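Local coordinates for protein thiaminase-I (Naegleria gruberi, PDB 4HCW) that belongs to the thiaminase I family and folds into helices packed round a large mixed beta sheet, at residues Leu9-Phe14 with Pro63-Thr68; Pro15-Trp20 with Lys28-Ile33; Asp35-Gln40 with Thr290-Leu295; Val249-Thr254 with Gln324-Lys329; Ser255-Val260 with Glu332-Arg337. All coordinates share one frame; numbering follows the deposited sequence.

Interaction 1 of 5, residues Leu9-Phe14 with Pro63-Thr68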
# COMPACT_ATOMS: atom_id res chain seq x y z
N LEU A 9 4.23 -9.98 24.72
CA LEU A 9 4.45 -8.97 23.69
C LEU A 9 3.24 -8.84 22.77
O LEU A 9 2.85 -9.80 22.11
CB LEU A 9 5.70 -9.31 22.87
CG LEU A 9 6.14 -8.28 21.82
CD1 LEU A 9 6.69 -7.04 22.49
CD2 LEU A 9 7.16 -8.89 20.87
N THR A 10 2.65 -7.65 22.73
CA THR A 10 1.50 -7.39 21.87
C THR A 10 1.94 -6.93 20.48
O THR A 10 2.68 -5.96 20.35
CB THR A 10 0.55 -6.35 22.48
OG1 THR A 10 1.27 -5.14 22.77
CG2 THR A 10 -0.07 -6.88 23.77
N VAL A 11 1.46 -7.63 19.46
CA VAL A 11 1.81 -7.29 18.08
C VAL A 11 0.57 -6.91 17.28
O VAL A 11 -0.39 -7.68 17.19
CB VAL A 11 2.52 -8.46 17.37
CG1 VAL A 11 2.87 -8.07 15.94
CG2 VAL A 11 3.77 -8.86 18.14
N GLY A 12 0.59 -5.71 16.69
CA GLY A 12 -0.50 -5.24 15.87
C GLY A 12 -0.23 -5.43 14.39
O GLY A 12 0.51 -4.67 13.78
N LEU A 13 -0.85 -6.46 13.81
CA LEU A 13 -0.63 -6.80 12.41
C LEU A 13 -1.51 -5.99 11.46
O LEU A 13 -2.62 -5.60 11.82
CB LEU A 13 -0.87 -8.29 12.18
CG LEU A 13 0.08 -9.26 12.89
CD1 LEU A 13 -0.26 -10.70 12.55
CD2 LEU A 13 1.53 -8.94 12.54
N PHE A 14 -1.00 -5.74 10.26
CA PHE A 14 -1.76 -5.07 9.21
C PHE A 14 -2.88 -5.99 8.74
O PHE A 14 -2.62 -7.04 8.15
CB PHE A 14 -0.83 -4.71 8.05
CG PHE A 14 -1.49 -3.89 6.98
CD1 PHE A 14 -1.71 -2.53 7.16
CD2 PHE A 14 -1.89 -4.48 5.79
CE1 PHE A 14 -2.31 -1.78 6.17
CE2 PHE A 14 -2.49 -3.72 4.80
CZ PHE A 14 -2.70 -2.37 4.99
N PRO A 63 0.08 -0.46 20.39
CA PRO A 63 0.58 -1.68 21.05
C PRO A 63 2.10 -1.63 21.20
O PRO A 63 2.71 -0.61 20.89
CB PRO A 63 0.18 -2.80 20.08
CG PRO A 63 -0.84 -2.19 19.16
CD PRO A 63 -0.45 -0.75 19.05
N ASP A 64 2.69 -2.73 21.66
CA ASP A 64 4.14 -2.82 21.79
C ASP A 64 4.82 -2.67 20.43
O ASP A 64 5.73 -1.86 20.26
CB ASP A 64 4.55 -4.15 22.43
CG ASP A 64 4.18 -4.23 23.90
OD1 ASP A 64 4.24 -3.19 24.58
OD2 ASP A 64 3.82 -5.33 24.36
N VAL A 65 4.36 -3.46 19.47
CA VAL A 65 4.84 -3.38 18.10
C VAL A 65 3.65 -3.45 17.14
O VAL A 65 2.80 -4.34 17.26
CB VAL A 65 5.87 -4.49 17.79
CG1 VAL A 65 5.54 -5.75 18.56
CG2 VAL A 65 5.95 -4.75 16.29
N PHE A 66 3.59 -2.51 16.20
CA PHE A 66 2.44 -2.40 15.31
C PHE A 66 2.86 -2.16 13.87
O PHE A 66 3.93 -1.63 13.59
CB PHE A 66 1.54 -1.26 15.78
CG PHE A 66 2.25 0.05 15.97
CD1 PHE A 66 2.41 0.93 14.92
CD2 PHE A 66 2.78 0.40 17.21
CE1 PHE A 66 3.07 2.13 15.09
CE2 PHE A 66 3.44 1.59 17.38
CZ PHE A 66 3.59 2.46 16.32
N SER A 67 1.99 -2.56 12.94
CA SER A 67 2.20 -2.29 11.53
C SER A 67 1.24 -1.20 11.07
O SER A 67 0.02 -1.35 11.17
CB SER A 67 1.99 -3.55 10.70
OG SER A 67 2.24 -3.30 9.32
N THR A 68 1.79 -0.10 10.57
CA THR A 68 0.98 1.03 10.13
C THR A 68 1.36 1.50 8.73
O THR A 68 2.50 1.33 8.30
CB THR A 68 1.09 2.22 11.09
OG1 THR A 68 0.40 3.35 10.55
CG2 THR A 68 2.55 2.59 11.31
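T10, G12 and V65 carry the pairing of two neighbouring parallel strands, 8-13 and 65-69, in the large mixed beta sheet, an arrangement usual in alpha/beta folds. Just before the second strand, T10 and D64 bind each other through both backbone and side chain. D64 points toward the first strand, and its OD2 receives T10 N at 3.1 Å, almost straight at 175° and on its anti side, somewhat out of the carboxylate plane. In return, D64 N donates to T10 OG1 at 3.0 Å. A chi1 of 56° sets that hydroxyl between the backbone N and the carbonyl carbon, close enough to OD2 for an additional, weak hydrogen bond. A short polar side chain on the strand and another on the turn just before its neighbour suit this exchange; D64 OD2 also forms a salt bridge with K275, which probably steadies its negative charge. V65 then takes up the regular pattern: its N donates to T10 O at 3.1 Å, and its O receives G12 N at 2.7 Å. V11 and V65 lie side by side on one face, pointing the same way, with V11 CG2 3.6 Å from V65 CG1. Such branched apolar residues suit a strand face covered by helix 275-288, where V65 meets I283 and L9 meets V278 and V282. G12, without a side chain, pairs closely with F66, their CA atoms 4.1 Å apart. Further on, S67 turns its hydroxyl to Q116 OE1, while its backbone N donates to G12 O at 2.7 Å.

Interaction 2 of 5, residues Pro15-Trp20 with Lys28-Ile33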
# COMPACT_ATOMS: atom_id res chain seq x y z
N PRO A 15 -4.13 -5.60 9.01
CA PRO A 15 -5.30 -6.47 8.81
C PRO A 15 -5.84 -6.47 7.39
O PRO A 15 -6.70 -7.29 7.07
CB PRO A 15 -6.33 -5.87 9.76
CG PRO A 15 -6.02 -4.40 9.73
CD PRO A 15 -4.52 -4.28 9.55
N TYR A 16 -5.35 -5.57 6.54
CA TYR A 16 -5.89 -5.44 5.20
C TYR A 16 -5.13 -6.26 4.16
O TYR A 16 -4.52 -5.71 3.24
CB TYR A 16 -5.97 -3.96 4.80
CG TYR A 16 -6.88 -3.16 5.70
CD1 TYR A 16 -8.25 -3.11 5.47
CD2 TYR A 16 -6.37 -2.46 6.78
CE1 TYR A 16 -9.08 -2.38 6.29
CE2 TYR A 16 -7.20 -1.73 7.62
CZ TYR A 16 -8.55 -1.69 7.36
OH TYR A 16 -9.38 -0.96 8.18
N LEU A 17 -5.17 -7.57 4.33
CA LEU A 17 -4.61 -8.51 3.37
C LEU A 17 -5.75 -9.11 2.56
O LEU A 17 -6.90 -9.07 2.99
CB LEU A 17 -3.83 -9.61 4.11
CG LEU A 17 -2.57 -9.16 4.85
CD1 LEU A 17 -1.82 -10.35 5.42
CD2 LEU A 17 -1.67 -8.34 3.93
N PRO A 18 -5.44 -9.66 1.37
CA PRO A 18 -6.51 -10.19 0.50
C PRO A 18 -7.28 -11.35 1.13
O PRO A 18 -6.84 -11.92 2.13
CB PRO A 18 -5.74 -10.68 -0.73
CG PRO A 18 -4.34 -10.88 -0.26
CD PRO A 18 -4.12 -9.79 0.74
N SER A 19 -8.42 -11.68 0.55
CA SER A 19 -9.21 -12.82 0.99
C SER A 19 -9.79 -13.56 -0.21
O SER A 19 -9.83 -13.03 -1.31
CB SER A 19 -10.33 -12.38 1.94
OG SER A 19 -11.32 -11.64 1.25
N TRP A 20 -10.25 -14.79 0.02
CA TRP A 20 -10.84 -15.59 -1.04
C TRP A 20 -12.29 -15.92 -0.72
O TRP A 20 -12.72 -15.84 0.43
CB TRP A 20 -10.04 -16.88 -1.25
CG TRP A 20 -8.67 -16.64 -1.79
CD1 TRP A 20 -8.30 -16.61 -3.11
CD2 TRP A 20 -7.47 -16.41 -1.03
NE1 TRP A 20 -6.95 -16.37 -3.21
CE2 TRP A 20 -6.42 -16.24 -1.96
CE3 TRP A 20 -7.20 -16.34 0.33
CZ2 TRP A 20 -5.11 -16.00 -1.55
CZ3 TRP A 20 -5.89 -16.09 0.73
CH2 TRP A 20 -4.87 -15.93 -0.21
N LYS A 28 -9.50 -15.61 4.87
CA LYS A 28 -8.62 -14.46 4.99
C LYS A 28 -7.15 -14.89 5.04
O LYS A 28 -6.79 -15.79 5.79
CB LYS A 28 -8.96 -13.65 6.25
CG LYS A 28 -10.27 -12.89 6.17
CD LYS A 28 -11.09 -13.08 7.44
CE LYS A 28 -11.77 -11.79 7.86
NZ LYS A 28 -10.78 -10.79 8.35
N LEU A 29 -6.32 -14.23 4.24
CA LEU A 29 -4.90 -14.52 4.21
C LEU A 29 -4.24 -14.19 5.54
O LEU A 29 -3.27 -14.82 5.94
CB LEU A 29 -4.21 -13.75 3.08
CG LEU A 29 -2.71 -14.00 2.89
CD1 LEU A 29 -2.47 -15.44 2.45
CD2 LEU A 29 -2.11 -13.02 1.91
N ILE A 30 -4.79 -13.19 6.22
CA ILE A 30 -4.27 -12.77 7.52
C ILE A 30 -4.39 -13.88 8.56
O ILE A 30 -3.58 -13.98 9.47
CB ILE A 30 -4.95 -11.47 8.02
CG1 ILE A 30 -4.25 -10.92 9.26
CG2 ILE A 30 -6.44 -11.70 8.28
CD1 ILE A 30 -2.78 -10.62 9.05
N ASN A 31 -5.41 -14.73 8.40
CA ASN A 31 -5.61 -15.86 9.29
C ASN A 31 -4.61 -16.98 9.01
O ASN A 31 -4.14 -17.65 9.94
CB ASN A 31 -7.04 -16.38 9.20
CG ASN A 31 -8.05 -15.42 9.80
OD1 ASN A 31 -7.72 -14.62 10.68
ND2 ASN A 31 -9.29 -15.49 9.33
N LEU A 32 -4.30 -17.19 7.74
CA LEU A 32 -3.33 -18.20 7.35
C LEU A 32 -1.94 -17.85 7.87
O LEU A 32 -1.21 -18.71 8.34
CB LEU A 32 -3.29 -18.36 5.83
CG LEU A 32 -4.57 -18.87 5.16
CD1 LEU A 32 -4.34 -19.11 3.67
CD2 LEU A 32 -5.06 -20.14 5.84
N ILE A 33 -1.59 -16.57 7.79
CA ILE A 33 -0.30 -16.09 8.28
C ILE A 33 -0.24 -16.14 9.80
O ILE A 33 0.78 -16.54 10.37
CB ILE A 33 -0.01 -14.65 7.80
CG1 ILE A 33 0.08 -14.62 6.27
CG2 ILE A 33 1.27 -14.12 8.41
CD1 ILE A 33 0.44 -13.27 5.71
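L17, P18 and W20 gather round L29 and its helical neighbours where a beta hairpin, strands 19-21 and 26-28, runs straight into helix 29-34. The backbone ties are few. S19 and K28 form an antiparallel non-hydrogen-bonded pair, their CA atoms 4.4 Å apart, and K28 serves as N-cap of the helix. L29 N, in the first turn and so lacking an acceptor within the helix, donates to P18 O at 3.2 Å with an angle of 162° at the hydrogen. The remaining contacts are apolar. L17 crosses both isoleucines at about a right angle: its methyl CD1 lies 3.8 Å from I30 CD1 and 3.7 Å from I33 CD1. I33 also faces V292 and L296 of helix 290-298, so the joint belongs to a larger apolar layer. The proline ring and the broad indole offer rigid surfaces to the branched side chain of L29. This leucine has CG anti to its backbone N (chi1 -178°); of its methyls, CD2 reaches P18 CG at 3.8 Å, and CD1 comes to the edge of the indole, near its plane, 3.6 Å from W20 CH2.

Interaction 3 of 5, residues Asp35-Gln40 with Thr290-Leu295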
# COMPACT_ATOMS: atom_id res chain seq x y z
N ASP A 35 -1.66 -18.19 11.78
CA ASP A 35 -1.54 -19.57 12.25
C ASP A 35 -0.13 -20.12 12.07
O ASP A 35 0.17 -21.24 12.49
CB ASP A 35 -2.56 -20.46 11.55
CG ASP A 35 -3.99 -20.10 11.89
OD1 ASP A 35 -4.23 -19.57 12.99
OD2 ASP A 35 -4.89 -20.35 11.05
N VAL A 36 0.74 -19.34 11.44
CA VAL A 36 2.12 -19.75 11.18
C VAL A 36 3.08 -19.10 12.17
O VAL A 36 4.10 -19.67 12.54
CB VAL A 36 2.54 -19.41 9.73
CG1 VAL A 36 4.01 -19.71 9.50
CG2 VAL A 36 1.67 -20.17 8.74
N LEU A 37 2.73 -17.89 12.61
CA LEU A 37 3.57 -17.14 13.54
C LEU A 37 3.67 -17.81 14.90
O LEU A 37 2.69 -18.35 15.41
CB LEU A 37 3.03 -15.72 13.69
CG LEU A 37 2.79 -14.97 12.38
CD1 LEU A 37 2.29 -13.55 12.65
CD2 LEU A 37 4.05 -14.95 11.53
N PRO A 38 4.87 -17.79 15.50
CA PRO A 38 5.13 -18.40 16.81
C PRO A 38 4.57 -17.56 17.95
O PRO A 38 4.68 -16.33 17.93
CB PRO A 38 6.66 -18.42 16.88
CG PRO A 38 7.08 -17.27 16.04
CD PRO A 38 6.09 -17.20 14.91
N THR A 39 3.98 -18.22 18.94
CA THR A 39 3.39 -17.53 20.08
C THR A 39 4.29 -17.59 21.31
O THR A 39 3.87 -17.25 22.42
CB THR A 39 2.01 -18.11 20.44
OG1 THR A 39 2.10 -19.54 20.56
CG2 THR A 39 1.00 -17.77 19.35
N GLN A 40 5.54 -18.02 21.11
CA GLN A 40 6.50 -18.12 22.21
C GLN A 40 7.91 -17.88 21.70
O GLN A 40 8.54 -18.78 21.13
CB GLN A 40 6.40 -19.49 22.87
N THR A 290 10.42 -17.70 5.08
CA THR A 290 10.08 -18.10 3.72
C THR A 290 8.64 -18.60 3.59
O THR A 290 8.03 -18.47 2.53
CB THR A 290 11.04 -19.18 3.19
OG1 THR A 290 10.98 -20.34 4.03
CG2 THR A 290 12.47 -18.66 3.16
N LEU A 291 8.11 -19.17 4.66
CA LEU A 291 6.73 -19.66 4.64
C LEU A 291 5.75 -18.50 4.63
O LEU A 291 4.72 -18.55 3.95
CB LEU A 291 6.46 -20.58 5.83
CG LEU A 291 5.06 -21.20 5.89
CD1 LEU A 291 4.71 -21.87 4.57
CD2 LEU A 291 4.95 -22.19 7.04
N VAL A 292 6.06 -17.45 5.38
CA VAL A 292 5.24 -16.25 5.40
C VAL A 292 5.32 -15.56 4.04
O VAL A 292 4.30 -15.11 3.50
CB VAL A 292 5.67 -15.27 6.50
CG1 VAL A 292 4.84 -14.00 6.45
CG2 VAL A 292 5.56 -15.93 7.87
N LEU A 293 6.53 -15.48 3.49
CA LEU A 293 6.74 -14.88 2.18
C LEU A 293 5.99 -15.64 1.10
O LEU A 293 5.37 -15.04 0.22
CB LEU A 293 8.23 -14.83 1.85
CG LEU A 293 9.10 -13.92 2.72
CD1 LEU A 293 10.54 -13.92 2.23
CD2 LEU A 293 8.55 -12.50 2.75
N ASP A 294 6.04 -16.97 1.16
CA ASP A 294 5.35 -17.81 0.18
C ASP A 294 3.83 -17.63 0.26
O ASP A 294 3.14 -17.62 -0.75
CB ASP A 294 5.72 -19.28 0.36
CG ASP A 294 7.14 -19.58 -0.11
OD1 ASP A 294 7.61 -18.92 -1.05
OD2 ASP A 294 7.77 -20.49 0.47
N LEU A 295 3.33 -17.48 1.48
CA LEU A 295 1.90 -17.25 1.70
C LEU A 295 1.49 -15.88 1.17
O LEU A 295 0.40 -15.72 0.62
CB LEU A 295 1.55 -17.39 3.18
CG LEU A 295 1.51 -18.81 3.74
CD1 LEU A 295 1.40 -18.79 5.25
CD2 LEU A 295 0.36 -19.60 3.13
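V36 places its two methyl groups against different leucines of helix 290-298. CG1 approaches L291 CD2 at 3.6 Å, while CG2 meets L295 CD1 at 3.8 Å; the valine crosses both leucine side chains obliquely. A residue branched at CB suits this position, since its two methyls diverge right beside the backbone and can touch successive turns of a helix at once. Next to it, L37 reaches in with CD2, which lies 4.1 Å from V292 CG2, the two side chains crossing at about a right angle. V292 CG2 is also near V36, 4.4 Å from its CG1.

The spacing of the helical partners follows from the helix itself. L291 and L295 are one turn apart, joined by the hydrogen bond from L295 N to L291 O at 3.0 Å, and therefore present their side chains on the same face. At the start of this helix, N289 OD1 accepts L291 N, and farther along D294 OD1 bonds to H311 NE2, tying the helix to helix 306-313. On the loop side, L37 is backed by L286 and N285 of helix 275-288. The contact thus joins the loop between helix 29-34 and strand 40-41 to a helix far along the sequence.

No hydrogen bond crosses this small interface. With the closest contacts all between methyl groups, cohesion probably rests on van der Waals contact and partial exclusion of water, since L291 stays exposed, and direction matters less than complementary shape.

Interaction 4 of 5, residues Val249-Thr254 with Gln324-Lys329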
# COMPACT_ATOMS: atom_id res chain seq x y z
N VAL A 249 1.79 -5.86 -15.85
CA VAL A 249 1.57 -4.97 -14.72
C VAL A 249 2.73 -3.98 -14.60
O VAL A 249 3.89 -4.36 -14.68
CB VAL A 249 1.38 -5.77 -13.41
CG1 VAL A 249 2.51 -6.78 -13.22
CG2 VAL A 249 1.29 -4.83 -12.22
N GLN A 250 2.40 -2.70 -14.42
CA GLN A 250 3.42 -1.66 -14.38
C GLN A 250 3.12 -0.57 -13.36
O GLN A 250 1.99 -0.44 -12.88
CB GLN A 250 3.58 -1.02 -15.77
CG GLN A 250 2.31 -0.38 -16.30
CD GLN A 250 2.56 0.47 -17.53
OE1 GLN A 250 1.73 0.51 -18.45
NE2 GLN A 250 3.69 1.15 -17.57
N LEU A 251 4.14 0.22 -13.04
CA LEU A 251 3.99 1.39 -12.19
C LEU A 251 3.53 2.58 -13.01
O LEU A 251 4.27 3.09 -13.84
CB LEU A 251 5.31 1.74 -11.51
CG LEU A 251 5.61 1.13 -10.15
CD1 LEU A 251 6.97 1.61 -9.66
CD2 LEU A 251 4.52 1.50 -9.15
N ILE A 252 2.30 3.02 -12.77
CA ILE A 252 1.79 4.21 -13.44
C ILE A 252 1.34 5.25 -12.43
O ILE A 252 0.55 4.97 -11.52
CB ILE A 252 0.62 3.89 -14.38
CG1 ILE A 252 -0.38 2.96 -13.69
CG2 ILE A 252 1.13 3.25 -15.67
CD1 ILE A 252 -1.81 3.20 -14.10
N GLY A 253 1.86 6.47 -12.57
CA GLY A 253 1.39 7.58 -11.77
C GLY A 253 0.08 8.07 -12.33
O GLY A 253 -0.18 7.94 -13.52
N THR A 254 -0.76 8.64 -11.47
CA THR A 254 -2.00 9.24 -11.93
C THR A 254 -1.66 10.44 -12.82
O THR A 254 -2.43 10.80 -13.71
CB THR A 254 -2.89 9.67 -10.74
OG1 THR A 254 -4.02 10.42 -11.23
CG2 THR A 254 -2.11 10.52 -9.77
N GLN A 324 11.57 -5.37 -11.67
CA GLN A 324 12.18 -4.57 -12.72
C GLN A 324 11.63 -3.15 -12.68
O GLN A 324 12.35 -2.18 -12.93
CB GLN A 324 11.92 -5.20 -14.09
CG GLN A 324 12.48 -4.43 -15.28
CD GLN A 324 11.49 -3.42 -15.85
OE1 GLN A 324 10.31 -3.46 -15.53
NE2 GLN A 324 11.99 -2.52 -16.69
N GLN A 325 10.35 -3.03 -12.35
CA GLN A 325 9.67 -1.75 -12.31
C GLN A 325 10.21 -0.87 -11.18
O GLN A 325 10.50 0.31 -11.39
CB GLN A 325 8.17 -1.96 -12.12
CG GLN A 325 7.30 -0.90 -12.79
CD GLN A 325 7.12 -1.15 -14.27
OE1 GLN A 325 6.69 -0.26 -15.01
NE2 GLN A 325 7.43 -2.36 -14.71
N PHE A 326 10.34 -1.46 -10.00
CA PHE A 326 10.81 -0.72 -8.82
C PHE A 326 12.27 -0.29 -8.96
O PHE A 326 12.68 0.71 -8.36
CB PHE A 326 10.62 -1.56 -7.56
CG PHE A 326 9.19 -1.70 -7.13
CD1 PHE A 326 8.29 -0.68 -7.33
CD2 PHE A 326 8.75 -2.87 -6.52
CE1 PHE A 326 6.97 -0.80 -6.94
CE2 PHE A 326 7.43 -3.00 -6.12
CZ PHE A 326 6.54 -1.97 -6.33
N ASP A 327 13.04 -1.03 -9.74
CA ASP A 327 14.45 -0.73 -9.93
C ASP A 327 14.66 0.35 -11.00
O ASP A 327 15.54 1.21 -10.86
CB ASP A 327 15.23 -1.99 -10.30
CG ASP A 327 15.37 -2.95 -9.14
OD1 ASP A 327 15.47 -2.48 -7.99
OD2 ASP A 327 15.37 -4.18 -9.38
N ALA A 328 13.86 0.29 -12.06
CA ALA A 328 13.98 1.24 -13.16
C ALA A 328 13.53 2.64 -12.75
O ALA A 328 14.12 3.64 -13.15
CB ALA A 328 13.19 0.76 -14.36
N LYS A 329 12.47 2.69 -11.95
CA LYS A 329 11.89 3.97 -11.53
C LYS A 329 12.16 4.23 -10.05
O LYS A 329 11.35 4.86 -9.37
CB LYS A 329 10.39 3.97 -11.80
CG LYS A 329 10.02 3.49 -13.19
CD LYS A 329 8.52 3.46 -13.40
CE LYS A 329 8.17 2.94 -14.79
NZ LYS A 329 6.70 2.92 -15.04
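L251 points toward the last turn of helix 317-328, meeting Q325, F326 and K329. From its root outward, CB lies 3.5 Å from Q325 CG and near K329 NZ, and the methylene-rich part of that glutamine slides past the leucine in the opposite direction. CG keeps Q325 CG as a neighbour at 3.7 Å and begins to meet the phenyl group. Both methyls then meet the same side of the ring: CD1 is 3.5 Å from F326 CD1, and CD2 4.0 Å from F326 CE1. A leucine suits this place because its forked end can put both methyls against the phenyl group, the two side chains crossing at about a right angle, while its CB stays beside the aliphatic stem of Q325.

The polar ends of Q325 and K329 meet the leucine's backbone. Q325 is bent at chi2 (81°), which sets CD beside L251; its OE1 accepts a weak hydrogen bond from L251 N at 3.3 Å. K329, the first residue to leave the helix, is extended beyond CG, and its NZ reaches L251 O at 2.7 Å, approaching in the carbonyl plane on a lone pair. The same ammonium donates to Q325 OE1 at 3.2 Å, tying the two side chains together; between them they engage both backbone polar groups of L251, the N-H only weakly. The positive charge would be expected to strengthen the hold on the carbonyl. F122 of strand 110-125 also touches L251. The arrangement is typical of a helix C-terminus packed on the chain that leaves a strand, here 248-250 of the large mixed sheet.

Interaction 5 of 5, residues Ser255-Val260 with Glu332-Arg337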
# COMPACT_ATOMS: atom_id res chain seq x y z
N SER A 255 -0.50 11.03 -12.56
CA SER A 255 0.07 12.06 -13.41
C SER A 255 1.56 12.16 -13.14
O SER A 255 1.97 12.37 -11.99
CB SER A 255 -0.60 13.41 -13.13
OG SER A 255 -0.36 13.84 -11.80
N ASP A 256 2.36 11.99 -14.19
CA ASP A 256 3.81 12.08 -14.09
C ASP A 256 4.41 11.07 -13.11
O ASP A 256 4.68 9.93 -13.47
CB ASP A 256 4.23 13.51 -13.72
CG ASP A 256 5.74 13.71 -13.77
OD1 ASP A 256 6.41 13.00 -14.55
OD2 ASP A 256 6.24 14.58 -13.04
N LYS A 257 4.60 11.50 -11.87
CA LYS A 257 5.27 10.67 -10.86
C LYS A 257 4.38 9.54 -10.34
O LYS A 257 3.21 9.75 -10.04
CB LYS A 257 5.75 11.54 -9.70
CG LYS A 257 7.25 11.82 -9.70
CD LYS A 257 7.69 12.48 -11.00
CE LYS A 257 9.19 12.76 -10.99
NZ LYS A 257 9.65 13.38 -12.26
N PRO A 258 4.96 8.33 -10.24
CA PRO A 258 4.27 7.17 -9.67
C PRO A 258 4.29 7.18 -8.14
O PRO A 258 5.31 7.50 -7.53
CB PRO A 258 5.10 5.99 -10.19
CG PRO A 258 6.47 6.55 -10.36
CD PRO A 258 6.28 7.98 -10.78
N TYR A 259 3.16 6.85 -7.53
CA TYR A 259 3.04 6.82 -6.08
C TYR A 259 2.84 5.40 -5.56
O TYR A 259 2.10 4.61 -6.15
CB TYR A 259 1.89 7.71 -5.61
CG TYR A 259 2.25 9.18 -5.49
CD1 TYR A 259 2.40 9.97 -6.62
CD2 TYR A 259 2.43 9.76 -4.25
CE1 TYR A 259 2.73 11.31 -6.51
CE2 TYR A 259 2.76 11.10 -4.13
CZ TYR A 259 2.91 11.87 -5.26
OH TYR A 259 3.24 13.20 -5.15
N VAL A 260 3.50 5.08 -4.45
CA VAL A 260 3.32 3.78 -3.80
C VAL A 260 3.01 3.95 -2.32
O VAL A 260 3.29 4.99 -1.72
CB VAL A 260 4.57 2.88 -3.93
CG1 VAL A 260 4.97 2.73 -5.39
CG2 VAL A 260 5.72 3.44 -3.11
N GLU A 332 11.99 7.89 -9.26
CA GLU A 332 10.79 8.61 -9.67
C GLU A 332 9.59 8.31 -8.77
O GLU A 332 8.59 9.02 -8.80
CB GLU A 332 10.44 8.29 -11.13
CG GLU A 332 11.62 8.40 -12.10
CD GLU A 332 11.96 9.84 -12.48
OE1 GLU A 332 12.11 10.10 -13.69
OE2 GLU A 332 12.09 10.69 -11.58
N VAL A 333 9.70 7.25 -7.97
CA VAL A 333 8.60 6.84 -7.09
C VAL A 333 8.41 7.81 -5.92
O VAL A 333 9.37 8.18 -5.24
CB VAL A 333 8.81 5.41 -6.56
CG1 VAL A 333 7.83 5.10 -5.45
CG2 VAL A 333 8.67 4.40 -7.69
N ARG A 334 7.16 8.21 -5.70
CA ARG A 334 6.82 9.13 -4.61
C ARG A 334 5.96 8.45 -3.55
O ARG A 334 5.27 7.47 -3.83
CB ARG A 334 6.08 10.35 -5.17
CG ARG A 334 6.91 11.21 -6.11
CD ARG A 334 8.09 11.82 -5.38
NE ARG A 334 8.87 12.70 -6.24
CZ ARG A 334 9.93 12.31 -6.95
NH1 ARG A 334 10.33 11.05 -6.90
NH2 ARG A 334 10.58 13.18 -7.71
N VAL A 335 6.01 8.97 -2.33
CA VAL A 335 5.21 8.45 -1.23
C VAL A 335 4.49 9.58 -0.50
O VAL A 335 5.13 10.44 0.10
CB VAL A 335 6.06 7.66 -0.22
CG1 VAL A 335 5.22 7.23 0.97
CG2 VAL A 335 6.71 6.45 -0.89
N LEU A 336 3.16 9.56 -0.54
CA LEU A 336 2.37 10.59 0.12
C LEU A 336 2.23 10.32 1.61
O LEU A 336 1.79 9.24 2.02
CB LEU A 336 0.98 10.68 -0.53
CG LEU A 336 0.04 11.75 0.02
CD1 LEU A 336 0.64 13.14 -0.13
CD2 LEU A 336 -1.31 11.68 -0.68
N ARG A 337 2.61 11.30 2.43
CA ARG A 337 2.53 11.17 3.88
C ARG A 337 1.91 12.40 4.52
O ARG A 337 1.89 13.48 3.93
CB ARG A 337 3.91 10.90 4.48
CG ARG A 337 4.62 9.68 3.91
CD ARG A 337 5.85 9.33 4.72
NE ARG A 337 6.79 10.44 4.81
CZ ARG A 337 7.96 10.38 5.45
NH1 ARG A 337 8.75 11.44 5.49
NH2 ARG A 337 8.33 9.26 6.05
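P258 O accepts R334 N in the shortest hydrogen bond here, 2.7 Å and nearly straight at 169°. R334 answers with its own carbonyl, which receives V260 N at 3.0 Å, so the segment beyond P258 joins the chain entering strand 335-338 by a single beta bridge of Y259 with R334. Proline suits the first position, since it needs only to offer its carbonyl. Between these bonds R334 CB sits over the centre of one face of the Y259 ring, 3.5 Å from the centroid, in a CH-pi contact. The arginine continues past K257, whose CG rests 3.8 Å above one face of the guanidinium, while NH2 of R334 goes on to S172 O. Apolar packing adds to this, with V260 CG2 3.6 Å from V333 CG1, where both valines also touch F100 of helix 99-105. K257 NZ forms long salt bridges with E332 OE2 (3.7 Å) and D256 OD2. At such length these bridges probably contribute little by themselves. The two directed backbone bonds fix the alignment, and the aliphatic parts of lysine and arginine probably pack side by side because acidic and carbonyl groups nearby offset their like charges.

The contacts form two groups. Interactions 1, 2 and 3 touch one another: L13 packs on L37, I30 of interaction 2 on F14, and I33 on V292, so the parallel strands, the hairpin with its helix, and helix 290-298 pack against one another. Interactions 4 and 5, centres 10 Å apart, meet where L251 of interaction 4 packs on V260 and V333 of interaction 5; strand 335-338 is the next element after helix 317-328. The large mixed sheet links the groups, reached by interactions 1 and 4, centres 30 Å apart. Interaction 2 is nested within the loop closed by interaction 1; interaction 3, its segments 250 residues apart, crosses 1, 4 and 5, so early and late parts of the chain pack together.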